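Local coordinates for prolyl 4-hydroxylase alpha subunit Fe(2+) 2OG dioxygenase domain-containing protein (Burkholderia ambifaria, PDB 3W20) that probably acts as a 2-oxoglutarate-dependent dioxygenase on N-substituted L-amino acids, with a zinc ion bound at its metal site in this crystal, at residues H3-Q8 with M40-D45; G179-I184 with Q236-Q241; R172-Q177 with I263-G268. All coordinates share one frame; numbering follows the deposited sequence.

Contact 1 of 3, residues H3-Q8 with M40-D45; sequences HTYPAQ and MDIVPD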
ATOM      1  N   HIS A   3       8.060   0.277  34.968  1.00 22.53           N
ATOM      2  CA  HIS A   3       7.888   1.549  35.687  1.00 21.27           C
ATOM      3  C   HIS A   3       6.437   1.789  36.020  1.00 23.65           C
ATOM      4  O   HIS A   3       5.539   1.426  35.220  1.00 20.66           O
ATOM      5  CB  HIS A   3       8.423   2.722  34.880  1.00 22.09           C
ATOM      6  CG  HIS A   3       9.930   2.744  34.775  1.00 23.71           C
ATOM      7  ND1 HIS A   3      10.592   2.211  33.745  1.00 28.47           N
ATOM      8  CD2 HIS A   3      10.902   3.241  35.657  1.00 27.86           C
ATOM      9  CE1 HIS A   3      11.941   2.360  33.928  1.00 24.33           C
ATOM     10  NE2 HIS A   3      12.111   3.009  35.106  1.00 26.39           N
ATOM     11  N   THR A   4       6.203   2.389  37.191  1.00 21.25           N
ATOM     12  CA  THR A   4       4.857   2.867  37.523  1.00 23.73           C
ATOM     13  C   THR A   4       4.905   4.390  37.420  1.00 24.24           C
ATOM     14  O   THR A   4       5.960   4.964  37.480  1.00 28.48           O
ATOM     15  CB  THR A   4       4.371   2.357  38.898  1.00 27.22           C
ATOM     16  OG1 THR A   4       5.212   2.939  39.906  1.00 33.02           O
ATOM     17  CG2 THR A   4       4.459   0.871  38.974  1.00 24.73           C
ATOM     18  N   TYR A   5       3.775   5.037  37.132  1.00 21.37           N
ATOM     19  CA  TYR A   5       3.661   6.435  36.955  1.00 21.68           C
ATOM     20  C   TYR A   5       2.373   6.892  37.616  1.00 22.04           C
ATOM     21  O   TYR A   5       1.424   6.118  37.657  1.00 22.11           O
ATOM     22  CB  TYR A   5       3.517   6.690  35.486  1.00 21.42           C
ATOM     23  CG  TYR A   5       4.557   6.123  34.613  1.00 20.33           C
ATOM     24  CD1 TYR A   5       5.704   6.858  34.337  1.00 20.63           C
ATOM     25  CD2 TYR A   5       4.383   4.865  33.972  1.00 20.09           C
ATOM     26  CE1 TYR A   5       6.651   6.369  33.443  1.00 21.82           C
ATOM     27  CE2 TYR A   5       5.333   4.374  33.102  1.00 21.28           C
ATOM     28  CZ  TYR A   5       6.459   5.134  32.850  1.00 20.48           C
ATOM     29  OH  TYR A   5       7.426   4.683  31.957  1.00 22.52           O
ATOM     30  N   PRO A   6       2.337   8.141  38.153  1.00 25.89           N
ATOM     31  CA  PRO A   6       1.104   8.750  38.640  1.00 23.80           C
ATOM     32  C   PRO A   6       0.010   8.635  37.550  1.00 23.81           C
ATOM     33  O   PRO A   6       0.273   9.012  36.392  1.00 23.47           O
ATOM     34  CB  PRO A   6       1.507  10.249  38.814  1.00 25.13           C
ATOM     35  CG  PRO A   6       2.994  10.228  39.055  1.00 26.77           C
ATOM     36  CD  PRO A   6       3.486   9.092  38.173  1.00 25.79           C
ATOM     37  N   ALA A   7      -1.196   8.198  37.927  1.00 21.49           N
ATOM     38  CA  ALA A   7      -2.309   8.023  36.957  1.00 21.52           C
ATOM     39  C   ALA A   7      -3.623   8.527  37.557  1.00 21.60           C
ATOM     40  O   ALA A   7      -3.884   8.368  38.789  1.00 21.37           O
ATOM     41  CB  ALA A   7      -2.418   6.563  36.512  1.00 19.88           C
ATOM     42  N   GLN A   8      -4.399   9.186  36.731  1.00 18.74           N
ATOM     43  CA  GLN A   8      -5.809   9.480  37.125  1.00 19.55           C
ATOM     44  C   GLN A   8      -6.722   8.630  36.261  1.00 20.27           C
ATOM     45  O   GLN A   8      -6.651   8.666  35.001  1.00 18.14           O
ATOM     46  CB  GLN A   8      -6.162  10.952  36.917  1.00 23.76           C
ATOM     47  CG  GLN A   8      -5.330  11.974  37.760  1.00 30.49           C
ATOM     48  CD  GLN A   8      -5.503  11.783  39.281  1.00 37.07           C
ATOM     49  OE1 GLN A   8      -6.626  11.675  39.768  1.00 40.04           O
ATOM     50  NE2 GLN A   8      -4.369  11.735  40.040  1.00 36.39           N
HETATM   51  N   MSE A  40      -1.733   9.799  32.518  1.00 16.46           N
HETATM   52  CA  MSE A  40      -0.555   9.350  33.278  1.00 16.03           C
HETATM   53  C   MSE A  40       0.623  10.320  33.096  1.00 18.95           C
HETATM   54  O   MSE A  40       0.852  10.839  32.031  1.00 18.62           O
HETATM   55  CB  MSE A  40      -0.079   7.969  32.694  1.00 17.76           C
HETATM   56  CG  MSE A  40      -1.254   6.990  32.602  1.00 18.54           C
HETATM   57 SE   MSE A  40      -0.548   5.236  31.982  1.00 21.74          SE
HETATM   58  CE  MSE A  40       0.604   4.857  33.504  1.00 17.75           C
ATOM     59  N   ASP A  41       1.371  10.569  34.176  1.00 18.80           N
ATOM     60  CA  ASP A  41       2.515  11.470  34.150  1.00 21.60           C
ATOM     61  C   ASP A  41       3.736  10.657  33.771  1.00 20.91           C
ATOM     62  O   ASP A  41       4.320   9.964  34.573  1.00 23.64           O
ATOM     63  CB  ASP A  41       2.718  12.089  35.537  1.00 23.59           C
ATOM     64  CG  ASP A  41       1.626  13.033  35.924  1.00 27.83           C
ATOM     65  OD1 ASP A  41       0.631  13.200  35.195  1.00 24.82           O
ATOM     66  OD2 ASP A  41       1.749  13.649  36.993  1.00 25.32           O
ATOM     67  N   ILE A  42       4.109  10.734  32.504  1.00 19.63           N
ATOM     68  CA  ILE A  42       5.140   9.872  31.952  1.00 19.60           C
ATOM     69  C   ILE A  42       6.473  10.591  31.890  1.00 21.69           C
ATOM     70  O   ILE A  42       7.492  10.042  32.339  1.00 23.33           O
ATOM     71  CB  ILE A  42       4.771   9.423  30.514  1.00 20.66           C
ATOM     72  CG1 ILE A  42       3.441   8.621  30.524  1.00 19.89           C
ATOM     73  CG2 ILE A  42       5.918   8.617  29.916  1.00 22.73           C
ATOM     74  CD1 ILE A  42       3.464   7.484  31.546  1.00 20.17           C
ATOM     75  N   VAL A  43       6.484  11.771  31.300  1.00 18.89           N
ATOM     76  CA  VAL A  43       7.781  12.383  30.964  1.00 22.30           C
ATOM     77  C   VAL A  43       8.036  13.595  31.876  1.00 23.00           C
ATOM     78  O   VAL A  43       7.183  14.517  31.942  1.00 22.17           O
ATOM     79  CB  VAL A  43       7.814  12.908  29.531  1.00 21.00           C
ATOM     80  CG1 VAL A  43       9.202  13.528  29.229  1.00 23.91           C
ATOM     81  CG2 VAL A  43       7.488  11.807  28.531  1.00 22.64           C
ATOM     82  N   PRO A  44       9.148  13.591  32.633  1.00 26.03           N
ATOM     83  CA  PRO A  44       9.329  14.739  33.554  1.00 28.51           C
ATOM     84  C   PRO A  44       9.776  16.014  32.875  1.00 29.29           C
ATOM     85  O   PRO A  44      10.240  15.983  31.751  1.00 26.89           O
ATOM     86  CB  PRO A  44      10.451  14.287  34.482  1.00 30.81           C
ATOM     87  CG  PRO A  44      11.232  13.317  33.698  1.00 30.04           C
ATOM     88  CD  PRO A  44      10.219  12.590  32.791  1.00 28.04           C
ATOM     89  N   ASP A  45       9.629  17.129  33.580  1.00 33.63           N
ATOM     90  CA  ASP A  45       9.990  18.408  33.010  1.00 37.09           C
ATOM     91  C   ASP A  45      11.459  18.417  32.547  1.00 36.73           C
ATOM     92  O   ASP A  45      12.343  17.837  33.192  1.00 36.14           O
ATOM     93  CB  ASP A  45       9.718  19.533  33.995  1.00 40.85           C
ATOM     94  CG  ASP A  45       9.707  20.910  33.323  1.00 48.06           C
ATOM     95  OD1 ASP A  45       9.706  21.044  32.049  1.00 49.78           O
ATOM     96  OD2 ASP A  45       9.722  21.873  34.095  1.00 49.44           O
TER
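Antiparallel pairing of strand 4-10 with the end of strand 37-41, at the margin of the large mixed sheet, brings A7 opposite M40 and lays Y5 over I42. A7 and M40 are a non-hydrogen-bonded pair, their CA atoms 4.3 Å apart. Next to it one backbone bond joins the two segments, from D41 N to P6 O at 2.9 Å with an N-H...O angle of 163°, and a further bond of Q8 with V39 continues the pairing. The same P6 oxygen takes a CA-H...O contact from M40 CA at 3.2 Å.

The ring of Y5 supplies the main side-chain contact. One face of the ring receives I42 CD1, 3.5 Å from the ring centroid and only 11° off the ring normal. This is a CH-pi contact over the ring centre. The CE methyl of M40, a selenomethionine, comes in obliquely, 3.8 Å from Y5 CD2, because its chain turns at the last torsion (chi3 64°). D41 O also approaches the ring, 3.4 Å from Y5 CD1. P6 and D41 cross at about a right angle, P6 CB lying 3.9 Å from D41 CB, while D41 OD1 turns to a hydrogen bond with Q236 on the next strand.

I23 of helix 23-31 touches both Y5 and I42, and A26 of the same helix touches M40, so the apolar side continues under the helix. The chemistry implies a division of labour: the bond from D41 N and its neighbour at Q8 and V39 hold the pairing, and beyond D41, where the strand ends, the contact continues through dispersion between a methyl group and an aromatic face.

Contact 2 of 3, residues G179-I184 with Q236-Q241; sequences GGFLTI and QLTLFQ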
ATOM      1  N   GLY A 179      -7.183   5.103  22.021  1.00 14.34           N
ATOM      2  CA  GLY A 179      -6.258   6.122  21.494  1.00 15.23           C
ATOM      3  C   GLY A 179      -5.242   6.387  22.616  1.00 15.10           C
ATOM      4  O   GLY A 179      -5.589   6.272  23.816  1.00 15.45           O
ATOM      5  N   GLY A 180      -3.994   6.714  22.253  1.00 15.88           N
ATOM      6  CA  GLY A 180      -2.979   7.024  23.270  1.00 16.27           C
ATOM      7  C   GLY A 180      -2.229   8.223  22.703  1.00 17.52           C
ATOM      8  O   GLY A 180      -1.684   8.123  21.554  1.00 17.37           O
ATOM      9  N   PHE A 181      -2.181   9.368  23.426  1.00 15.76           N
ATOM     10  CA  PHE A 181      -1.316  10.443  22.893  1.00 16.56           C
ATOM     11  C   PHE A 181      -0.603  11.126  24.042  1.00 16.70           C
ATOM     12  O   PHE A 181      -1.178  11.292  25.165  1.00 16.60           O
ATOM     13  CB  PHE A 181      -2.138  11.466  22.061  1.00 17.12           C
ATOM     14  CG  PHE A 181      -3.228  12.210  22.859  1.00 19.03           C
ATOM     15  CD1 PHE A 181      -2.961  13.439  23.472  1.00 17.01           C
ATOM     16  CD2 PHE A 181      -4.535  11.664  22.989  1.00 19.16           C
ATOM     17  CE1 PHE A 181      -3.958  14.127  24.192  1.00 21.07           C
ATOM     18  CE2 PHE A 181      -5.517  12.338  23.707  1.00 18.21           C
ATOM     19  CZ  PHE A 181      -5.268  13.583  24.328  1.00 21.26           C
ATOM     20  N   LEU A 182       0.671  11.396  23.790  1.00 16.01           N
ATOM     21  CA  LEU A 182       1.552  12.039  24.778  1.00 15.60           C
ATOM     22  C   LEU A 182       1.582  13.529  24.382  1.00 17.53           C
ATOM     23  O   LEU A 182       1.808  13.845  23.216  1.00 16.49           O
ATOM     24  CB  LEU A 182       2.951  11.459  24.641  1.00 17.92           C
ATOM     25  CG  LEU A 182       4.016  12.229  25.479  1.00 18.06           C
ATOM     26  CD1 LEU A 182       3.767  12.178  27.000  1.00 18.62           C
ATOM     27  CD2 LEU A 182       5.350  11.541  25.161  1.00 19.30           C
ATOM     28  N   THR A 183       1.284  14.413  25.343  1.00 17.35           N
ATOM     29  CA  THR A 183       1.285  15.868  25.032  1.00 18.65           C
ATOM     30  C   THR A 183       2.730  16.342  25.269  1.00 17.96           C
ATOM     31  O   THR A 183       3.379  15.982  26.268  1.00 19.64           O
ATOM     32  CB  THR A 183       0.234  16.620  25.889  1.00 19.46           C
ATOM     33  OG1 THR A 183      -1.075  16.123  25.531  1.00 20.51           O
ATOM     34  CG2 THR A 183       0.211  18.133  25.485  1.00 20.12           C
ATOM     35  N   ILE A 184       3.203  17.083  24.288  1.00 21.30           N
ATOM     36  CA  ILE A 184       4.593  17.615  24.280  1.00 19.41           C
ATOM     37  C   ILE A 184       4.610  19.136  24.545  1.00 21.66           C
ATOM     38  O   ILE A 184       5.390  19.592  25.398  1.00 23.02           O
ATOM     39  CB  ILE A 184       5.278  17.293  22.935  1.00 20.60           C
ATOM     40  CG1 ILE A 184       5.453  15.757  22.774  1.00 19.46           C
ATOM     41  CG2 ILE A 184       6.679  17.919  22.873  1.00 25.23           C
ATOM     42  CD1 ILE A 184       6.313  15.064  23.807  1.00 21.57           C
ATOM     43  N   GLN A 236       2.200  14.420  29.977  1.00 19.40           N
ATOM     44  CA  GLN A 236       1.080  13.461  30.282  1.00 17.38           C
ATOM     45  C   GLN A 236       0.690  12.611  29.057  1.00 15.46           C
ATOM     46  O   GLN A 236       0.597  13.119  27.956  1.00 17.66           O
ATOM     47  CB  GLN A 236      -0.147  14.135  30.938  1.00 19.67           C
ATOM     48  CG  GLN A 236       0.154  14.807  32.288  1.00 20.29           C
ATOM     49  CD  GLN A 236      -1.121  15.380  32.928  1.00 17.63           C
ATOM     50  OE1 GLN A 236      -1.934  16.018  32.271  1.00 21.07           O
ATOM     51  NE2 GLN A 236      -1.309  15.084  34.201  1.00 24.25           N
ATOM     52  N   LEU A 237       0.434  11.323  29.313  1.00 15.16           N
ATOM     53  CA  LEU A 237      -0.051  10.396  28.279  1.00 15.66           C
ATOM     54  C   LEU A 237      -1.533  10.209  28.590  1.00 14.65           C
ATOM     55  O   LEU A 237      -1.881   9.853  29.710  1.00 15.91           O
ATOM     56  CB  LEU A 237       0.627   9.056  28.483  1.00 15.27           C
ATOM     57  CG  LEU A 237       0.138   7.913  27.559  1.00 16.36           C
ATOM     58  CD1 LEU A 237       0.372   8.200  26.054  1.00 21.16           C
ATOM     59  CD2 LEU A 237       0.896   6.646  28.005  1.00 18.53           C
ATOM     60  N   THR A 238      -2.371  10.419  27.581  1.00 14.67           N
ATOM     61  CA  THR A 238      -3.787  10.216  27.744  1.00 14.09           C
ATOM     62  C   THR A 238      -4.179   8.927  26.970  1.00 14.17           C
ATOM     63  O   THR A 238      -3.881   8.860  25.774  1.00 15.14           O
ATOM     64  CB  THR A 238      -4.512  11.400  27.150  1.00 14.78           C
ATOM     65  OG1 THR A 238      -4.141  12.547  27.936  1.00 15.94           O
ATOM     66  CG2 THR A 238      -6.033  11.269  27.345  1.00 13.92           C
ATOM     67  N   LEU A 239      -4.826   7.988  27.654  1.00 15.34           N
ATOM     68  CA  LEU A 239      -5.233   6.709  27.074  1.00 13.98           C
ATOM     69  C   LEU A 239      -6.762   6.668  27.220  1.00 13.83           C
ATOM     70  O   LEU A 239      -7.293   7.036  28.308  1.00 15.79           O
ATOM     71  CB  LEU A 239      -4.608   5.598  27.836  1.00 16.25           C
ATOM     72  CG  LEU A 239      -3.063   5.589  27.863  1.00 17.72           C
ATOM     73  CD1 LEU A 239      -2.651   4.589  28.916  1.00 18.01           C
ATOM     74  CD2 LEU A 239      -2.696   5.089  26.472  1.00 18.45           C
ATOM     75  N   PHE A 240      -7.491   6.440  26.124  1.00 12.85           N
ATOM     76  CA  PHE A 240      -8.900   6.474  26.238  1.00 12.54           C
ATOM     77  C   PHE A 240      -9.585   5.547  25.257  1.00 12.71           C
ATOM     78  O   PHE A 240      -8.976   5.113  24.262  1.00 13.11           O
ATOM     79  CB  PHE A 240      -9.480   7.905  25.958  1.00 12.24           C
ATOM     80  CG  PHE A 240      -9.187   8.422  24.575  1.00 14.78           C
ATOM     81  CD1 PHE A 240     -10.204   8.537  23.609  1.00 14.47           C
ATOM     82  CD2 PHE A 240      -7.893   8.866  24.252  1.00 15.87           C
ATOM     83  CE1 PHE A 240      -9.894   9.023  22.311  1.00 15.85           C
ATOM     84  CE2 PHE A 240      -7.586   9.341  22.966  1.00 15.15           C
ATOM     85  CZ  PHE A 240      -8.579   9.451  22.008  1.00 15.87           C
ATOM     86  N   GLN A 241     -10.868   5.283  25.544  1.00 12.87           N
ATOM     87  CA  GLN A 241     -11.622   4.407  24.607  1.00 12.70           C
ATOM     88  C   GLN A 241     -12.037   5.233  23.403  1.00 13.71           C
ATOM     89  O   GLN A 241     -12.936   6.146  23.471  1.00 13.81           O
ATOM     90  CB  GLN A 241     -12.817   3.712  25.298  1.00 13.56           C
ATOM     91  CG  GLN A 241     -12.354   2.787  26.374  1.00 12.81           C
ATOM     92  CD  GLN A 241     -13.478   1.802  26.775  1.00 14.59           C
ATOM     93  OE1 GLN A 241     -14.161   1.266  25.893  1.00 15.12           O
ATOM     94  NE2 GLN A 241     -13.674   1.573  28.045  1.00 13.73           N
TER
HETATM   95  O   HOH W   1      -1.691  13.534  26.599  1.00 17.91           O
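Strands 179-184 and 236-241 run antiparallel, 4.6 Å apart at closest approach with 163° between their directions, and are joined by five backbone hydrogen bonds: two each in the pairs G179 with F240 and F181 with T238, and one from T183 N to Q236 O. L182 with L237 and G180 with L239 are the non-hydrogen-bonded pairs.

On the face carrying F181, T238 and F240, the F181 ring lies beside T238. T238 CB stands over one ring face, offset toward the rim, 3.9 Å from the centroid. F240 CE2 reaches the edge of that ring in its plane, 3.7 Å from F181 CE2. Both phenylalanines place CG between the backbone N and the carbonyl carbon (chi1 62° for F181). The ring of F240 lies over the backbone of G179, with G179 N above one face and G179 CA in an off-centre CH-pi contact 4.2 Å from the centroid.

A water joins the strands where F181 and Q236 meet. It donates to F181 O and Q236 O, both at 2.7 Å, and accepts from the hydroxyls of T183 OG1 and T238 OG1, so four bonds hold it. On the reverse face L182 CD1 packs 3.4 Å from Q236 O, and L239 meets A26, I27 and L30 of helix 23-31.

F240 meets the zinc ligand H246 edge to face, and F181 touches R255, a 2-oxoglutarate-binding residue. A helix-backed antiparallel sheet whose other face looks onto the metal and cosubstrate site is typical of the double-stranded beta-helix (DSBH) fold of 2-oxoglutarate dioxygenases.

Contact 3 of 3, residues R172-Q177 with I263-G268; sequences RSFPRQ and IHTEDG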
ATOM      1  N   ARG A 172     -14.121  -5.497  10.963  1.00 17.45           N
ATOM      2  CA  ARG A 172     -14.296  -5.854  12.358  1.00 16.37           C
ATOM      3  C   ARG A 172     -14.014  -4.675  13.283  1.00 16.67           C
ATOM      4  O   ARG A 172     -12.978  -3.992  13.150  1.00 16.27           O
ATOM      5  CB  ARG A 172     -13.419  -7.024  12.698  1.00 16.74           C
ATOM      6  CG  ARG A 172     -13.489  -7.405  14.190  1.00 18.76           C
ATOM      7  CD  ARG A 172     -12.527  -8.600  14.423  1.00 20.93           C
ATOM      8  NE  ARG A 172     -12.643  -9.012  15.816  1.00 22.97           N
ATOM      9  CZ  ARG A 172     -11.860  -9.878  16.432  1.00 24.12           C
ATOM     10  NH1 ARG A 172     -10.792 -10.409  15.809  1.00 26.10           N
ATOM     11  NH2 ARG A 172     -12.064 -10.119  17.721  1.00 22.54           N
ATOM     12  N   SER A 173     -14.972  -4.443  14.182  1.00 14.36           N
ATOM     13  CA  SER A 173     -14.859  -3.371  15.193  1.00 14.95           C
ATOM     14  C   SER A 173     -14.339  -3.952  16.474  1.00 14.58           C
ATOM     15  O   SER A 173     -14.688  -5.103  16.811  1.00 17.81           O
ATOM     16  CB  SER A 173     -16.190  -2.690  15.453  1.00 13.55           C
ATOM     17  OG  SER A 173     -16.154  -1.654  16.503  1.00 14.49           O
ATOM     18  N   PHE A 174     -13.501  -3.171  17.198  1.00 13.75           N
ATOM     19  CA  PHE A 174     -12.941  -3.583  18.478  1.00 14.84           C
ATOM     20  C   PHE A 174     -13.499  -2.648  19.514  1.00 14.52           C
ATOM     21  O   PHE A 174     -13.184  -1.430  19.496  1.00 12.82           O
ATOM     22  CB  PHE A 174     -11.409  -3.450  18.422  1.00 13.54           C
ATOM     23  CG  PHE A 174     -10.761  -4.515  17.521  1.00 16.95           C
ATOM     24  CD1 PHE A 174     -10.196  -5.657  18.087  1.00 16.62           C
ATOM     25  CD2 PHE A 174     -10.858  -4.435  16.135  1.00 17.20           C
ATOM     26  CE1 PHE A 174      -9.602  -6.647  17.275  1.00 17.04           C
ATOM     27  CE2 PHE A 174     -10.367  -5.474  15.322  1.00 18.69           C
ATOM     28  CZ  PHE A 174      -9.726  -6.580  15.909  1.00 15.82           C
ATOM     29  N   PRO A 175     -14.418  -3.130  20.390  1.00 14.72           N
ATOM     30  CA  PRO A 175     -15.093  -2.118  21.238  1.00 14.13           C
ATOM     31  C   PRO A 175     -14.190  -1.417  22.232  1.00 14.24           C
ATOM     32  O   PRO A 175     -14.484  -0.310  22.686  1.00 14.74           O
ATOM     33  CB  PRO A 175     -16.164  -2.962  22.013  1.00 16.47           C
ATOM     34  CG  PRO A 175     -15.727  -4.387  21.815  1.00 16.26           C
ATOM     35  CD  PRO A 175     -14.935  -4.514  20.577  1.00 14.60           C
ATOM     36  N   ARG A 176     -13.025  -2.003  22.548  1.00 13.24           N
ATOM     37  CA  ARG A 176     -12.104  -1.354  23.423  1.00 14.09           C
ATOM     38  C   ARG A 176     -10.922  -0.709  22.690  1.00 13.57           C
ATOM     39  O   ARG A 176      -9.824  -0.600  23.256  1.00 14.76           O
ATOM     40  CB  ARG A 176     -11.603  -2.280  24.559  1.00 14.45           C
ATOM     41  CG  ARG A 176     -12.747  -2.971  25.331  1.00 15.73           C
ATOM     42  CD  ARG A 176     -13.776  -1.958  25.899  1.00 16.20           C
ATOM     43  NE  ARG A 176     -15.089  -2.640  25.940  1.00 20.51           N
ATOM     44  CZ  ARG A 176     -16.257  -2.007  25.882  1.00 18.06           C
ATOM     45  NH1 ARG A 176     -17.361  -2.715  25.905  1.00 20.06           N
ATOM     46  NH2 ARG A 176     -16.366  -0.679  25.872  1.00 17.98           N
ATOM     47  N   GLN A 177     -11.088  -0.360  21.399  1.00 12.04           N
ATOM     48  CA  GLN A 177      -9.953   0.284  20.676  1.00 12.31           C
ATOM     49  C   GLN A 177      -9.513   1.495  21.531  1.00 12.25           C
ATOM     50  O   GLN A 177     -10.379   2.275  21.976  1.00 12.66           O
ATOM     51  CB  GLN A 177     -10.437   0.774  19.324  1.00 11.10           C
ATOM     52  CG  GLN A 177      -9.340   1.583  18.535  1.00 12.09           C
ATOM     53  CD  GLN A 177      -9.769   1.890  17.105  1.00 11.70           C
ATOM     54  OE1 GLN A 177     -10.329   1.040  16.425  1.00 12.65           O
ATOM     55  NE2 GLN A 177      -9.335   3.063  16.608  1.00 11.98           N
ATOM     56  N   ILE A 263      -5.374  -1.858  19.248  1.00 14.45           N
ATOM     57  CA  ILE A 263      -6.417  -2.847  19.386  1.00 13.85           C
ATOM     58  C   ILE A 263      -5.851  -4.167  19.912  1.00 14.85           C
ATOM     59  O   ILE A 263      -4.711  -4.503  19.667  1.00 14.22           O
ATOM     60  CB  ILE A 263      -7.171  -3.131  18.046  1.00 16.04           C
ATOM     61  CG1 ILE A 263      -6.178  -3.403  16.886  1.00 16.38           C
ATOM     62  CG2 ILE A 263      -8.009  -1.902  17.752  1.00 15.58           C
ATOM     63  CD1 ILE A 263      -6.928  -3.788  15.590  1.00 17.08           C
ATOM     64  N   HIS A 264      -6.659  -4.880  20.668  1.00 16.09           N
ATOM     65  CA  HIS A 264      -6.166  -6.132  21.243  1.00 17.88           C
ATOM     66  C   HIS A 264      -6.650  -7.270  20.378  1.00 18.11           C
ATOM     67  O   HIS A 264      -7.802  -7.672  20.453  1.00 17.68           O
ATOM     68  CB  HIS A 264      -6.689  -6.263  22.661  1.00 18.80           C
ATOM     69  CG  HIS A 264      -5.980  -7.346  23.461  1.00 22.07           C
ATOM     70  ND1 HIS A 264      -6.210  -7.526  24.790  1.00 25.03           N
ATOM     71  CD2 HIS A 264      -4.998  -8.265  23.094  1.00 23.16           C
ATOM     72  CE1 HIS A 264      -5.399  -8.553  25.248  1.00 24.77           C
ATOM     73  NE2 HIS A 264      -4.664  -8.988  24.219  1.00 22.02           N
ATOM     74  N   THR A 265      -5.765  -7.794  19.548  1.00 19.83           N
ATOM     75  CA  THR A 265      -6.167  -8.888  18.653  1.00 21.25           C
ATOM     76  C   THR A 265      -5.833 -10.249  19.227  1.00 22.75           C
ATOM     77  O   THR A 265      -5.143 -10.338  20.257  1.00 21.00           O
ATOM     78  CB  THR A 265      -5.516  -8.768  17.271  1.00 22.79           C
ATOM     79  OG1 THR A 265      -4.156  -9.171  17.342  1.00 24.23           O
ATOM     80  CG2 THR A 265      -5.591  -7.296  16.808  1.00 24.49           C
ATOM     81  N   GLU A 266      -6.432 -11.300  18.600  1.00 22.96           N
ATOM     82  CA  GLU A 266      -6.128 -12.688  18.925  1.00 27.38           C
ATOM     83  C   GLU A 266      -4.618 -12.919  19.024  1.00 28.32           C
ATOM     84  O   GLU A 266      -4.191 -13.721  19.847  1.00 29.76           O
ATOM     85  CB  GLU A 266      -6.799 -13.653  17.896  1.00 30.19           C
ATOM     86  CG  GLU A 266      -8.238 -14.195  18.178  1.00 35.57           C
ATOM     87  CD  GLU A 266      -9.411 -13.236  18.482  1.00 46.33           C
ATOM     88  OE1 GLU A 266     -10.156 -12.747  17.553  1.00 42.10           O
ATOM     89  OE2 GLU A 266      -9.699 -13.088  19.700  1.00 44.21           O
ATOM     90  N   ASP A 267      -3.800 -12.176  18.270  1.00 29.16           N
ATOM     91  CA  ASP A 267      -2.342 -12.393  18.253  1.00 29.42           C
ATOM     92  C   ASP A 267      -1.525 -11.460  19.167  1.00 26.35           C
ATOM     93  O   ASP A 267      -0.294 -11.479  19.224  1.00 25.26           O
ATOM     94  CB  ASP A 267      -1.872 -12.280  16.809  1.00 31.44           C
ATOM     95  CG  ASP A 267      -2.419 -13.389  15.965  1.00 36.01           C
ATOM     96  OD1 ASP A 267      -2.365 -14.530  16.460  1.00 39.04           O
ATOM     97  OD2 ASP A 267      -2.913 -13.117  14.871  1.00 39.73           O
ATOM     98  N   GLY A 268      -2.235 -10.578  19.841  1.00 25.05           N
ATOM     99  CA  GLY A 268      -1.619  -9.689  20.812  1.00 22.72           C
ATOM    100  C   GLY A 268      -2.048  -8.252  20.470  1.00 22.19           C
ATOM    101  O   GLY A 268      -2.792  -7.991  19.501  1.00 24.27           O
TER
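The F174 ring has I263 CD1 over one face, 3.9 Å from the centroid and 15° off the ring normal, a CH-pi contact offset toward the rim. H264 O sits at the ring edge, 3.8 Å from F174 CE1. On the other side of the ring plane lies the guanidinium of R172, one face of which has F174 CZ 3.6 Å above it. That guanidinium meets E266 OE1 near its edge in a salt bridge, R172 NH1 to OE1 at 3.0 Å and a weak second bond from R172 NH2 at 3.3 Å; its plane and the carboxylate's are 16° apart.

I263 CG1, set between backbone N and carbonyl carbon (chi1 50°), carries the CD1 that lies over the ring; the CG2 branch meets F174 CB and, at 3.8 Å, Q177 CG. Q177 OE1 is bonded to V159 N, and its side chain touches the zinc ligand D157. T265 OG1 accepts from D267 N, forming an ST turn, and donates to G268 O at 2.8 Å.

The contact joins the loop that leads, through the type I turn F174-Q177, into strand 178-185 to the end of strand 255-265 and the type I turn T265-G268, the hairpin turn before strand 268-272 of the DSBH sheet.

Overall arrangement
From the N terminus, contact 1 closes the first loop, returning strand 37-41 to strand 4-10 around strand 17-22 and helix 23-31. It is complete before either of the others opens. Contact 3 then closes a long loop between 172-177 and 263-268, and contact 2 is nested inside it. Strand 236-241 links contacts 1 and 2: it neighbours 37-41 on one side and 178-185 on the other, with M40 O 2.8 Å from L237 N. Contacts 2 and 3 touch where Q241 meets R176, whereas contacts 1 and 3 stay about 14 Å apart at their nearest atoms. Together they tie the N-terminal strands to the metal-bearing core and its C-terminal hairpin.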